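Local coordinates for protein hemagglutinin (Pseudomonas aeruginosa, PDB 6D7Y) that forms the toxic C-terminal tip of a CdiA-type protein, which probably inhibits growth of neighbouring bacteria on contact and is bound by a partner immunity protein, at residues R28-I32 with W33-K37; Q46-K49 with H50-E53; K75-I78 with D79-V83. All coordinates share one frame; numbering follows the deposited sequence.

Contact 1 (R28-I32 with W33-K37); sequences RHPEI and WGKVK
The branch methyl CG2 of I32 sits over one face of the W33 indole, 3.8 Å from the centroid of the five-membered ring and 20° off its normal, a CH-pi contact between neighbouring side chains that cross obliquely. CG of W33 is anti to its own carbonyl carbon (chi1 -56°), which lays the ring against I32 and brings CD1 within 3.4 Å of H29 O, lying at the ring edge. That carbonyl, from the N-cap position of the short helix, accepts from both I32 N and W33 N, the latter at 3.1 Å. One residue further on, G34 N gives P30 O a short but bent bond of 2.7 Å; the positive phi of G34 suits glycine, and the helix stops there. P30, which needs no N-H in the first turn of a helix, lies side by side with the K35 chain, its CB 3.6 Å from K35 CE. At the outer surface, H29 ND1 donates to E31 OE2 at 2.7 Å, almost in the imidazole plane. W33 is the buried anchor: it packs on L22 and A26 of helix 17-28, on I54 of helix 40-56 and on F94 of strand 91-95, while NE1 bonds to the C-terminal D96.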
loop_
_atom_site.group_PDB
_atom_site.type_symbol
_atom_site.label_atom_id
_atom_site.label_comp_id
_atom_site.label_asym_id
_atom_site.label_seq_id
_atom_site.Cartn_x
_atom_site.Cartn_y
_atom_site.Cartn_z
ATOM N N ARG A 28 4.558 -8.913 8.439
ATOM C CA ARG A 28 6.016 -9.129 8.350
ATOM C C ARG A 28 6.827 -7.982 8.979
ATOM O O ARG A 28 7.931 -8.214 9.471
ATOM C CB ARG A 28 6.462 -9.277 6.894
ATOM C CG ARG A 28 5.946 -10.494 6.136
ATOM C CD ARG A 28 6.599 -11.825 6.509
ATOM N NE ARG A 28 8.049 -11.843 6.272
ATOM C CZ ARG A 28 9.005 -11.706 7.201
ATOM N NH1 ARG A 28 10.283 -11.729 6.829
ATOM N NH2 ARG A 28 8.713 -11.560 8.491
ATOM N N HIS A 29 6.293 -6.755 8.948
ATOM C CA HIS A 29 6.997 -5.572 9.471
ATOM C C HIS A 29 6.131 -4.624 10.325
ATOM O O HIS A 29 5.875 -3.488 9.933
ATOM C CB HIS A 29 7.645 -4.801 8.301
ATOM C CG HIS A 29 8.815 -5.506 7.692
ATOM N ND1 HIS A 29 10.038 -5.586 8.322
ATOM C CD2 HIS A 29 8.964 -6.132 6.504
ATOM C CE1 HIS A 29 10.885 -6.251 7.555
ATOM N NE2 HIS A 29 10.255 -6.595 6.447
ATOM N N PRO A 30 5.705 -5.083 11.521
ATOM C CA PRO A 30 4.878 -4.227 12.389
ATOM C C PRO A 30 5.601 -2.946 12.833
ATOM O O PRO A 30 4.949 -1.965 13.139
ATOM C CB PRO A 30 4.549 -5.137 13.579
ATOM C CG PRO A 30 5.596 -6.208 13.554
ATOM C CD PRO A 30 5.940 -6.411 12.117
ATOM N N GLU A 31 6.924 -2.953 12.832
ATOM C CA GLU A 31 7.686 -1.753 13.195
ATOM C C GLU A 31 7.529 -0.590 12.175
ATOM O O GLU A 31 7.690 0.592 12.508
ATOM C CB GLU A 31 9.173 -2.083 13.377
ATOM C CG GLU A 31 9.982 -2.423 12.128
ATOM C CD GLU A 31 9.751 -3.801 11.533
ATOM O OE1 GLU A 31 8.863 -4.570 12.003
ATOM O OE2 GLU A 31 10.483 -4.105 10.556
ATOM N N ILE A 32 7.240 -0.946 10.927
ATOM C CA ILE A 32 7.049 0.014 9.844
ATOM C C ILE A 32 5.585 0.413 9.723
ATOM O O ILE A 32 5.263 1.603 9.575
ATOM C CB ILE A 32 7.523 -0.615 8.497
ATOM C CG1 ILE A 32 9.019 -0.967 8.576
ATOM C CG2 ILE A 32 7.258 0.314 7.312
ATOM C CD1 ILE A 32 9.587 -1.587 7.323
ATOM N N TRP A 33 4.696 -0.577 9.795
ATOM C CA TRP A 33 3.260 -0.321 9.591
ATOM C C TRP A 33 2.414 -0.224 10.836
ATOM O O TRP A 33 1.329 0.350 10.781
ATOM C CB TRP A 33 2.680 -1.429 8.682
ATOM C CG TRP A 33 3.433 -1.507 7.363
ATOM C CD1 TRP A 33 4.518 -2.274 7.072
ATOM C CD2 TRP A 33 3.197 -0.700 6.228
ATOM N NE1 TRP A 33 4.956 -2.011 5.813
ATOM C CE2 TRP A 33 4.158 -1.039 5.270
ATOM C CE3 TRP A 33 2.247 0.282 5.921
ATOM C CZ2 TRP A 33 4.203 -0.438 4.015
ATOM C CZ3 TRP A 33 2.292 0.884 4.680
ATOM C CH2 TRP A 33 3.260 0.519 3.742
ATOM N N GLY A 34 2.903 -0.757 11.948
ATOM C CA GLY A 34 2.092 -0.847 13.167
ATOM C C GLY A 34 1.253 -2.121 13.030
ATOM O O GLY A 34 0.890 -2.526 11.913
ATOM N N LYS A 35 0.971 -2.789 14.141
ATOM C CA LYS A 35 0.163 -4.015 14.098
ATOM C C LYS A 35 -1.267 -3.771 13.634
ATOM O O LYS A 35 -1.864 -2.751 13.972
ATOM C CB LYS A 35 0.122 -4.675 15.475
ATOM C CG LYS A 35 1.395 -5.398 15.873
ATOM C CD LYS A 35 1.545 -6.727 15.141
ATOM C CE LYS A 35 2.766 -7.515 15.610
ATOM N NZ LYS A 35 2.747 -7.829 17.069
ATOM N N VAL A 36 -1.796 -4.696 12.841
ATOM C CA VAL A 36 -3.169 -4.633 12.385
ATOM C C VAL A 36 -3.959 -5.486 13.370
ATOM O O VAL A 36 -3.573 -6.616 13.673
ATOM C CB VAL A 36 -3.349 -5.216 10.959
ATOM C CG1 VAL A 36 -4.825 -5.311 10.585
ATOM C CG2 VAL A 36 -2.600 -4.383 9.942
ATOM N N LYS A 37 -5.046 -4.939 13.891
ATOM C CA LYS A 37 -5.885 -5.681 14.825
ATOM C C LYS A 37 -7.329 -5.484 14.446
ATOM O O LYS A 37 -7.664 -4.584 13.676
ATOM C CB LYS A 37 -5.658 -5.208 16.255
ATOM C CG LYS A 37 -4.236 -5.400 16.751
ATOM C CD LYS A 37 -4.089 -4.882 18.168
ATOM C CE LYS A 37 -2.670 -5.053 18.680
ATOM N NZ LYS A 37 -2.547 -4.544 20.071
#

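Contact 2 (Q46-K49 with H50-E53); sequences QAMK and HFKE
The imidazole of H50 is approached obliquely by the carbonyl oxygen of Q46, one turn back, which lies 3.2 Å from H50 CD2; an edge-to-face contact with W33 adds an aromatic neighbour. The F51 phenyl is likewise met obliquely, by the end of M48, a selenomethionine in the crystal. Bends at chi2 and chi3 of M48 turn its terminal methyl toward the F51 ring, whose side chain runs beside it in the same direction, and CE comes 3.8 Å from F51 CD2. The selenium stands obliquely, 5.2 Å from the ring centroid, a Met-aromatic contact suited to a flexible, polarisable chain. On another side of the helix K49 pairs with E53, an i to i+4 salt bridge. The K49 side chain leaves the backbone with CG opposite N (chi1 174°) and stays extended up to a last bend that turns NZ onto E53 OE2 at 2.7 Å, from above the carboxylate plane. Backbone bonds from F51 N to A47 O and from K52 N to M48 O keep the turns regular, whereas H50 N to Q46 O is weak at 3.4 Å. M48 and F51 also pack against L5, and A47 against helix 17-28. E53 spends one oxygen on K49 and the other on R81, which also bonds H50 ND1. With both oxygens engaged, the carboxylate is restrained in its rotation.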
loop_
_atom_site.group_PDB
_atom_site.type_symbol
_atom_site.label_atom_id
_atom_site.label_comp_id
_atom_site.label_asym_id
_atom_site.label_seq_id
_atom_site.Cartn_x
_atom_site.Cartn_y
_atom_site.Cartn_z
ATOM N N GLN A 46 -7.813 1.063 7.919
ATOM C CA GLN A 46 -6.467 1.251 8.461
ATOM C C GLN A 46 -5.467 1.393 7.325
ATOM O O GLN A 46 -4.463 2.096 7.451
ATOM C CB GLN A 46 -6.049 0.066 9.323
ATOM C CG GLN A 46 -6.966 -0.177 10.518
ATOM C CD GLN A 46 -6.512 -1.364 11.342
ATOM O OE1 GLN A 46 -5.396 -1.374 11.878
ATOM N NE2 GLN A 46 -7.383 -2.367 11.471
ATOM N N ALA A 47 -5.747 0.698 6.233
ATOM C CA ALA A 47 -4.871 0.736 5.065
ATOM C C ALA A 47 -5.032 2.051 4.300
ATOM O O ALA A 47 -4.053 2.590 3.779
ATOM C CB ALA A 47 -5.120 -0.470 4.182
HETATM N N MSE A 48 -6.259 2.571 4.249
HETATM C CA MSE A 48 -6.532 3.832 3.576
HETATM C C MSE A 48 -5.888 4.958 4.338
HETATM O O MSE A 48 -5.484 5.958 3.734
HETATM C CB MSE A 48 -8.031 4.074 3.411
HETATM C CG MSE A 48 -8.638 3.231 2.291
HETATM SE SE MSE A 48 -7.865 3.580 0.494
HETATM C CE MSE A 48 -7.847 5.550 0.601
ATOM N N LYS A 49 -5.786 4.817 5.662
ATOM C CA LYS A 49 -5.126 5.834 6.497
ATOM C C LYS A 49 -3.647 5.928 6.089
ATOM O O LYS A 49 -3.135 7.032 5.838
ATOM C CB LYS A 49 -5.272 5.516 7.988
ATOM C CG LYS A 49 -4.491 6.428 8.924
ATOM C CD LYS A 49 -4.777 6.109 10.385
ATOM C CE LYS A 49 -3.687 6.653 11.304
ATOM N NZ LYS A 49 -3.468 8.118 11.180
ATOM N N HIS A 50 -2.979 4.777 6.025
ATOM C CA HIS A 50 -1.570 4.730 5.580
ATOM C C HIS A 50 -1.404 5.296 4.180
ATOM O O HIS A 50 -0.505 6.074 3.923
ATOM C CB HIS A 50 -1.038 3.310 5.543
ATOM C CG HIS A 50 -0.667 2.753 6.878
ATOM N ND1 HIS A 50 0.486 3.120 7.534
ATOM C CD2 HIS A 50 -1.238 1.786 7.634
ATOM C CE1 HIS A 50 0.593 2.427 8.651
ATOM N NE2 HIS A 50 -0.441 1.611 8.735
ATOM N N PHE A 51 -2.267 4.864 3.271
ATOM C CA PHE A 51 -2.234 5.331 1.905
ATOM C C PHE A 51 -2.267 6.866 1.845
ATOM O O PHE A 51 -1.392 7.487 1.234
ATOM C CB PHE A 51 -3.399 4.731 1.127
ATOM C CG PHE A 51 -3.450 5.159 -0.299
ATOM C CD1 PHE A 51 -2.601 4.587 -1.228
ATOM C CD2 PHE A 51 -4.345 6.140 -0.713
ATOM C CE1 PHE A 51 -2.641 4.967 -2.552
ATOM C CE2 PHE A 51 -4.392 6.532 -2.043
ATOM C CZ PHE A 51 -3.537 5.938 -2.957
ATOM N N LYS A 52 -3.275 7.466 2.475
ATOM C CA LYS A 52 -3.401 8.931 2.503
ATOM C C LYS A 52 -2.190 9.609 3.145
ATOM O O LYS A 52 -1.763 10.677 2.697
ATOM C CB LYS A 52 -4.688 9.371 3.197
ATOM C CG LYS A 52 -5.929 9.064 2.385
ATOM C CD LYS A 52 -7.186 9.596 3.056
ATOM C CE LYS A 52 -8.429 9.264 2.234
ATOM N NZ LYS A 52 -8.379 9.833 0.857
ATOM N N GLU A 53 -1.649 9.005 4.194
ATOM C CA GLU A 53 -0.448 9.550 4.836
ATOM C C GLU A 53 0.752 9.562 3.886
ATOM O O GLU A 53 1.458 10.574 3.779
ATOM C CB GLU A 53 -0.106 8.790 6.113
ATOM C CG GLU A 53 -1.066 9.096 7.266
ATOM C CD GLU A 53 -0.779 8.322 8.544
ATOM O OE1 GLU A 53 0.013 7.361 8.523
ATOM O OE2 GLU A 53 -1.364 8.681 9.593
#

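Contact 3 (K75-I78 with D79-V83); sequences KRLI and DGRGV
L77 and R81 pair tightly through their backbones, L77 N bonding to R81 O at 2.8 Å, while the CB of L77 rests 3.5 Å from D79 OD1. A type I turn from L77 to G80, closed by G80 N to L77 O, is followed by a G1 beta bulge, where glycine readily takes the positive phi of G80. D79 holds the turn in shape. Its CG stands between backbone N and carbonyl carbon (chi1 71°), which returns the carboxylate to the turn: OD1 accepts from R81 N at 3.0 Å, an Asx turn, while OD2 takes R81 NH2 at 2.8 Å with its syn lone pair and also receives NE, a side-on salt bridge. Beyond the bulge G82, lacking a side chain, lets its CA come to 4.1 Å from that of R76, and K75 and V83 form a hydrogen-bonded antiparallel pair. The outer side is looser: I78 projects from the turn at the surface, and R76 NH1, which also bonds D96 O, donates weakly to a water (3.1 Å to its oxygen) that in turn donates to G80 O. This hairpin forms the middle of the four-stranded antiparallel sheet, G82 bonding to I95 of strand 91-95. V83 leans on F51 and I54 of helix 40-56, K75 NZ reaches the carbonyls of I54 and A57, and R81 packs on helix 30-33.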
loop_
_atom_site.group_PDB
_atom_site.type_symbol
_atom_site.label_atom_id
_atom_site.label_comp_id
_atom_site.label_asym_id
_atom_site.label_seq_id
_atom_site.Cartn_x
_atom_site.Cartn_y
_atom_site.Cartn_z
ATOM N N LYS A 75 6.466 5.516 -4.572
ATOM C CA LYS A 75 6.832 6.542 -3.601
ATOM C C LYS A 75 7.249 5.783 -2.337
ATOM O O LYS A 75 6.436 5.044 -1.783
ATOM C CB LYS A 75 5.683 7.463 -3.306
ATOM C CG LYS A 75 6.042 8.567 -2.335
ATOM C CD LYS A 75 4.930 9.556 -2.160
ATOM C CE LYS A 75 5.346 10.670 -1.205
ATOM N NZ LYS A 75 4.292 11.710 -1.147
ATOM N N ARG A 76 8.503 5.956 -1.904
ATOM C CA ARG A 76 9.004 5.315 -0.693
ATOM C C ARG A 76 9.399 6.398 0.304
ATOM O O ARG A 76 10.134 7.326 -0.044
ATOM C CB ARG A 76 10.219 4.442 -0.977
ATOM C CG ARG A 76 9.985 3.286 -1.917
ATOM C CD ARG A 76 11.249 2.455 -1.997
ATOM N NE ARG A 76 11.133 1.254 -2.812
ATOM C CZ ARG A 76 10.885 0.023 -2.352
ATOM N NH1 ARG A 76 10.652 -0.192 -1.048
ATOM N NH2 ARG A 76 10.847 -1.005 -3.214
ATOM N N LEU A 77 8.880 6.285 1.526
ATOM C CA LEU A 77 9.138 7.262 2.556
ATOM C C LEU A 77 10.344 6.900 3.351
ATOM O O LEU A 77 10.727 5.748 3.440
ATOM C CB LEU A 77 7.948 7.366 3.511
ATOM C CG LEU A 77 6.596 7.743 2.898
ATOM C CD1 LEU A 77 5.631 8.021 4.034
ATOM C CD2 LEU A 77 6.676 8.972 2.007
ATOM N N ILE A 78 10.932 7.915 3.961
ATOM C CA ILE A 78 12.074 7.712 4.819
ATOM C C ILE A 78 11.692 6.766 6.002
ATOM O O ILE A 78 12.521 6.003 6.457
ATOM C CB ILE A 78 12.594 9.074 5.320
ATOM C CG1 ILE A 78 13.950 8.935 6.025
ATOM C CG2 ILE A 78 11.550 9.773 6.186
ATOM C CD1 ILE A 78 15.046 8.488 5.077
ATOM N N ASP A 79 10.417 6.772 6.434
ATOM C CA ASP A 79 9.947 5.893 7.549
ATOM C C ASP A 79 9.757 4.403 7.167
ATOM O O ASP A 79 9.322 3.608 7.991
ATOM C CB ASP A 79 8.677 6.454 8.246
ATOM C CG ASP A 79 7.394 6.361 7.388
ATOM O OD1 ASP A 79 7.307 5.537 6.452
ATOM O OD2 ASP A 79 6.423 7.107 7.700
ATOM N N GLY A 80 10.059 4.053 5.916
ATOM C CA GLY A 80 10.008 2.671 5.464
ATOM C C GLY A 80 8.767 2.260 4.719
ATOM O O GLY A 80 8.792 1.255 4.021
ATOM N N ARG A 81 7.687 3.022 4.864
ATOM C CA ARG A 81 6.459 2.741 4.156
ATOM C C ARG A 81 6.528 3.291 2.730
ATOM O O ARG A 81 7.177 4.296 2.454
ATOM C CB ARG A 81 5.277 3.397 4.853
ATOM C CG ARG A 81 5.032 2.933 6.281
ATOM C CD ARG A 81 3.855 3.701 6.868
ATOM N NE ARG A 81 4.138 5.131 6.972
ATOM C CZ ARG A 81 3.240 6.084 7.192
ATOM N NH1 ARG A 81 1.948 5.806 7.322
ATOM N NH2 ARG A 81 3.646 7.342 7.304
ATOM N N GLY A 82 5.817 2.641 1.830
ATOM C CA GLY A 82 5.787 3.093 0.481
ATOM C C GLY A 82 4.568 2.555 -0.237
ATOM O O GLY A 82 3.942 1.612 0.232
ATOM N N VAL A 83 4.267 3.158 -1.383
ATOM C CA VAL A 83 3.121 2.731 -2.238
ATOM C C VAL A 83 3.607 2.541 -3.661
ATOM O O VAL A 83 4.439 3.308 -4.162
ATOM C CB VAL A 83 1.996 3.774 -2.221
ATOM C CG1 VAL A 83 0.949 3.490 -3.298
ATOM C CG2 VAL A 83 1.332 3.791 -0.852
HETATM O O HOH W 1 9.036 1.637 0.801
#

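In the fold
Along the chain the three contacts come in series, none nesting in or crossing another. After helix 17-28, contact 1 makes the tight turn of helix 30-33 and releases the chain into the loop leading to helix 40-56; contact 2 is a run of that helix, and contact 3 closes the hairpin between strands 71-76 and 82-86. Space brings them together. K37 O at the end of contact 1 meets Q46 NE2 of contact 2, and I32 and W33 pack against G80, R81 and G82 of contact 3. R81 is shared by all three contacts, and helix 30-33, helix 40-56 and the sheet converge on this one arginine.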